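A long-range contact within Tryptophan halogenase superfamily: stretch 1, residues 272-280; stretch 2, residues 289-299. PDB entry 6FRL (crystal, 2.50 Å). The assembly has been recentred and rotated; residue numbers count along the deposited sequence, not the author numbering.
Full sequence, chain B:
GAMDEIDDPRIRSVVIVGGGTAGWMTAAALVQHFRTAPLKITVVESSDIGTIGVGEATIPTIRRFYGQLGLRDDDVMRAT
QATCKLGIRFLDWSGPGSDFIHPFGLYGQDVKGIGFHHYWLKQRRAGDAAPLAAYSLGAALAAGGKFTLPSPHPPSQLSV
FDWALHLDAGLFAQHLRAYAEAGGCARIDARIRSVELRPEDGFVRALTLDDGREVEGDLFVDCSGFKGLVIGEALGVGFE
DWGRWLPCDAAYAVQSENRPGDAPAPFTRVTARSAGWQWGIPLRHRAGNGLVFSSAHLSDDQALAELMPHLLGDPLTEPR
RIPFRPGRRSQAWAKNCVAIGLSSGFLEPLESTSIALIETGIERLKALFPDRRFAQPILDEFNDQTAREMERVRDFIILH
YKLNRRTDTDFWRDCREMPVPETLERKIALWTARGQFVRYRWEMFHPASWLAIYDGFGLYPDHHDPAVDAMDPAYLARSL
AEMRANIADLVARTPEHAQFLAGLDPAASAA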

# COMPACT_ATOMS: atom_id res chain seq x y z
N ALA B 272 -8.81 17.89 -26.56
CA ALA B 272 -7.74 17.56 -27.50
C ALA B 272 -7.87 18.40 -28.78
O ALA B 272 -8.98 18.54 -29.32
CB ALA B 272 -7.75 16.08 -27.84
N ARG B 273 -6.74 18.92 -29.26
CA ARG B 273 -6.67 19.68 -30.52
C ARG B 273 -5.68 18.98 -31.47
O ARG B 273 -5.34 17.82 -31.23
CB ARG B 273 -6.29 21.17 -30.26
CG ARG B 273 -7.19 21.92 -29.28
CD ARG B 273 -8.59 22.10 -29.79
NE ARG B 273 -9.34 23.06 -28.98
CZ ARG B 273 -10.67 23.20 -29.00
NH1 ARG B 273 -11.44 22.45 -29.81
NH2 ARG B 273 -11.26 24.11 -28.24
N SER B 274 -5.24 19.66 -32.53
CA SER B 274 -4.43 19.03 -33.60
C SER B 274 -3.08 18.50 -33.17
O SER B 274 -2.61 17.52 -33.74
CB SER B 274 -4.23 20.01 -34.80
OG SER B 274 -3.21 20.97 -34.57
N ALA B 275 -2.45 19.14 -32.18
CA ALA B 275 -1.09 18.73 -31.77
C ALA B 275 -0.79 18.99 -30.31
O ALA B 275 0.31 19.45 -29.95
CB ALA B 275 -0.02 19.38 -32.66
N GLY B 276 -1.75 18.60 -29.47
CA GLY B 276 -1.74 18.85 -28.03
C GLY B 276 -3.15 19.02 -27.51
O GLY B 276 -4.09 18.47 -28.08
N TRP B 277 -3.31 19.82 -26.46
CA TRP B 277 -4.60 19.93 -25.79
C TRP B 277 -4.83 21.26 -25.03
O TRP B 277 -3.90 21.92 -24.60
CB TRP B 277 -4.78 18.71 -24.84
CG TRP B 277 -3.70 18.57 -23.83
CD1 TRP B 277 -2.52 17.91 -23.97
CD2 TRP B 277 -3.69 19.12 -22.51
NE1 TRP B 277 -1.75 18.02 -22.81
CE2 TRP B 277 -2.45 18.77 -21.91
CE3 TRP B 277 -4.60 19.89 -21.77
CZ2 TRP B 277 -2.11 19.14 -20.61
CZ3 TRP B 277 -4.26 20.26 -20.48
CH2 TRP B 277 -3.00 19.89 -19.92
N GLN B 278 -6.09 21.62 -24.88
CA GLN B 278 -6.51 22.85 -24.26
C GLN B 278 -7.13 22.59 -22.88
O GLN B 278 -7.91 21.65 -22.70
CB GLN B 278 -7.53 23.55 -25.17
CG GLN B 278 -8.21 24.82 -24.62
CD GLN B 278 -9.27 25.38 -25.55
OE1 GLN B 278 -9.44 24.91 -26.67
NE2 GLN B 278 -9.97 26.41 -25.10
N TRP B 279 -6.81 23.46 -21.93
CA TRP B 279 -7.40 23.40 -20.60
C TRP B 279 -8.38 24.57 -20.36
O TRP B 279 -8.31 25.63 -21.01
CB TRP B 279 -6.28 23.32 -19.56
CG TRP B 279 -5.62 24.61 -19.11
CD1 TRP B 279 -6.15 25.58 -18.27
CD2 TRP B 279 -4.26 25.00 -19.36
NE1 TRP B 279 -5.22 26.55 -18.03
CE2 TRP B 279 -4.05 26.23 -18.68
CE3 TRP B 279 -3.21 24.44 -20.10
CZ2 TRP B 279 -2.83 26.92 -18.73
CZ3 TRP B 279 -1.99 25.12 -20.15
CH2 TRP B 279 -1.81 26.35 -19.46
N GLY B 280 -9.29 24.34 -19.42
CA GLY B 280 -10.32 25.30 -19.09
C GLY B 280 -10.71 25.17 -17.64
O GLY B 280 -11.46 24.27 -17.29
N ASN B 289 -7.23 29.52 -18.93
CA ASN B 289 -7.25 28.86 -20.24
C ASN B 289 -5.82 28.58 -20.66
O ASN B 289 -4.91 29.31 -20.28
CB ASN B 289 -7.87 29.73 -21.32
CG ASN B 289 -9.21 30.31 -20.94
OD1 ASN B 289 -10.25 29.87 -21.45
ND2 ASN B 289 -9.19 31.31 -20.05
N GLY B 290 -5.63 27.54 -21.47
CA GLY B 290 -4.34 27.29 -22.10
C GLY B 290 -4.32 26.19 -23.16
O GLY B 290 -5.26 25.44 -23.30
N LEU B 291 -3.23 26.15 -23.91
CA LEU B 291 -2.97 25.11 -24.86
C LEU B 291 -1.57 24.58 -24.57
O LEU B 291 -0.60 25.36 -24.53
CB LEU B 291 -3.05 25.63 -26.30
CG LEU B 291 -3.13 24.54 -27.38
CD1 LEU B 291 -4.59 24.22 -27.70
CD2 LEU B 291 -2.38 24.90 -28.66
N VAL B 292 -1.49 23.27 -24.36
CA VAL B 292 -0.22 22.53 -24.31
C VAL B 292 -0.01 21.88 -25.68
O VAL B 292 -0.95 21.29 -26.20
CB VAL B 292 -0.28 21.41 -23.23
CG1 VAL B 292 0.96 20.50 -23.30
CG2 VAL B 292 -0.48 22.03 -21.85
N PHE B 293 1.19 21.95 -26.26
CA PHE B 293 1.37 21.45 -27.64
C PHE B 293 2.82 21.15 -28.01
O PHE B 293 3.76 21.52 -27.29
CB PHE B 293 0.78 22.46 -28.62
CG PHE B 293 1.50 23.78 -28.61
CD1 PHE B 293 1.19 24.75 -27.67
CD2 PHE B 293 2.50 24.04 -29.55
CE1 PHE B 293 1.87 25.96 -27.66
CE2 PHE B 293 3.19 25.24 -29.55
CZ PHE B 293 2.87 26.21 -28.61
N SER B 294 2.99 20.47 -29.16
CA SER B 294 4.33 20.18 -29.76
C SER B 294 4.76 21.25 -30.77
O SER B 294 4.15 21.36 -31.82
CB SER B 294 4.33 18.80 -30.45
OG SER B 294 5.56 18.53 -31.11
N SER B 295 5.81 22.02 -30.47
CA SER B 295 6.28 23.08 -31.40
C SER B 295 6.79 22.49 -32.72
O SER B 295 6.66 23.11 -33.77
CB SER B 295 7.31 24.03 -30.74
OG SER B 295 8.53 23.40 -30.47
N ALA B 296 7.32 21.27 -32.67
CA ALA B 296 7.69 20.54 -33.88
C ALA B 296 6.52 20.22 -34.85
O ALA B 296 6.78 19.85 -36.00
CB ALA B 296 8.46 19.28 -33.51
N HIS B 297 5.27 20.34 -34.40
CA HIS B 297 4.08 20.21 -35.26
C HIS B 297 3.28 21.51 -35.41
O HIS B 297 2.39 21.59 -36.24
CB HIS B 297 3.11 19.17 -34.69
CG HIS B 297 3.68 17.79 -34.58
ND1 HIS B 297 4.65 17.45 -33.65
CD2 HIS B 297 3.38 16.65 -35.25
CE1 HIS B 297 4.95 16.17 -33.79
NE2 HIS B 297 4.19 15.66 -34.75
N LEU B 298 3.56 22.50 -34.57
CA LEU B 298 2.82 23.76 -34.60
C LEU B 298 3.75 24.97 -34.45
O LEU B 298 4.61 25.02 -33.58
CB LEU B 298 1.75 23.82 -33.50
CG LEU B 298 0.38 23.13 -33.60
CD1 LEU B 298 -0.39 23.38 -32.30
CD2 LEU B 298 -0.44 23.58 -34.79
N SER B 299 3.53 25.95 -35.32
CA SER B 299 4.05 27.29 -35.13
C SER B 299 3.32 27.97 -33.98
O SER B 299 2.25 27.51 -33.53
CB SER B 299 3.83 28.11 -36.40
OG SER B 299 2.43 28.22 -36.67
O HOH W 1 -10.06 27.02 -22.32

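Strands 276-280 and 289-293 run antiparallel, burying 647 Å² between the two stretches, and V292, W279 and A275 contribute most to the contact. V292 forms a hydrogen-bonded pair with W277: W277 N donates to V292 O and V292 N to W277 O, both at 2.8 Å. On the face of the sheet shared by W277, W279 and V292, the valine methyl CG2 lies over the W277 ring, 3.5 Å from CZ2, and also meets the edge of the W279 ring, 3.8 Å from CZ3. One methyl thus touches both indoles, the face of one and the edge of the other.

W279 repeats the pairing with G290. Its N donates to G290 O at 2.9 Å, while the return bond from G290 N to W279 O is weak at 3.3 Å. The indole folds back over its partner, placing G290 CA almost directly above the six-membered ring, 3.4 Å from the centroid, in a CH-pi contact. Glycine makes this possible, since a CB here would fall 2.2 Å from W279 CH2.

A275 extends the contact beyond the strands. Its O accepts from S294 N at 3.0 Å, and its methyl packs against the following turn, with CB 3.7 Å from H297 CB and 3.9 Å from L298 CG. Within that turn, S294 OG and H297 ND1 share a hydrogen bond of 2.9 Å.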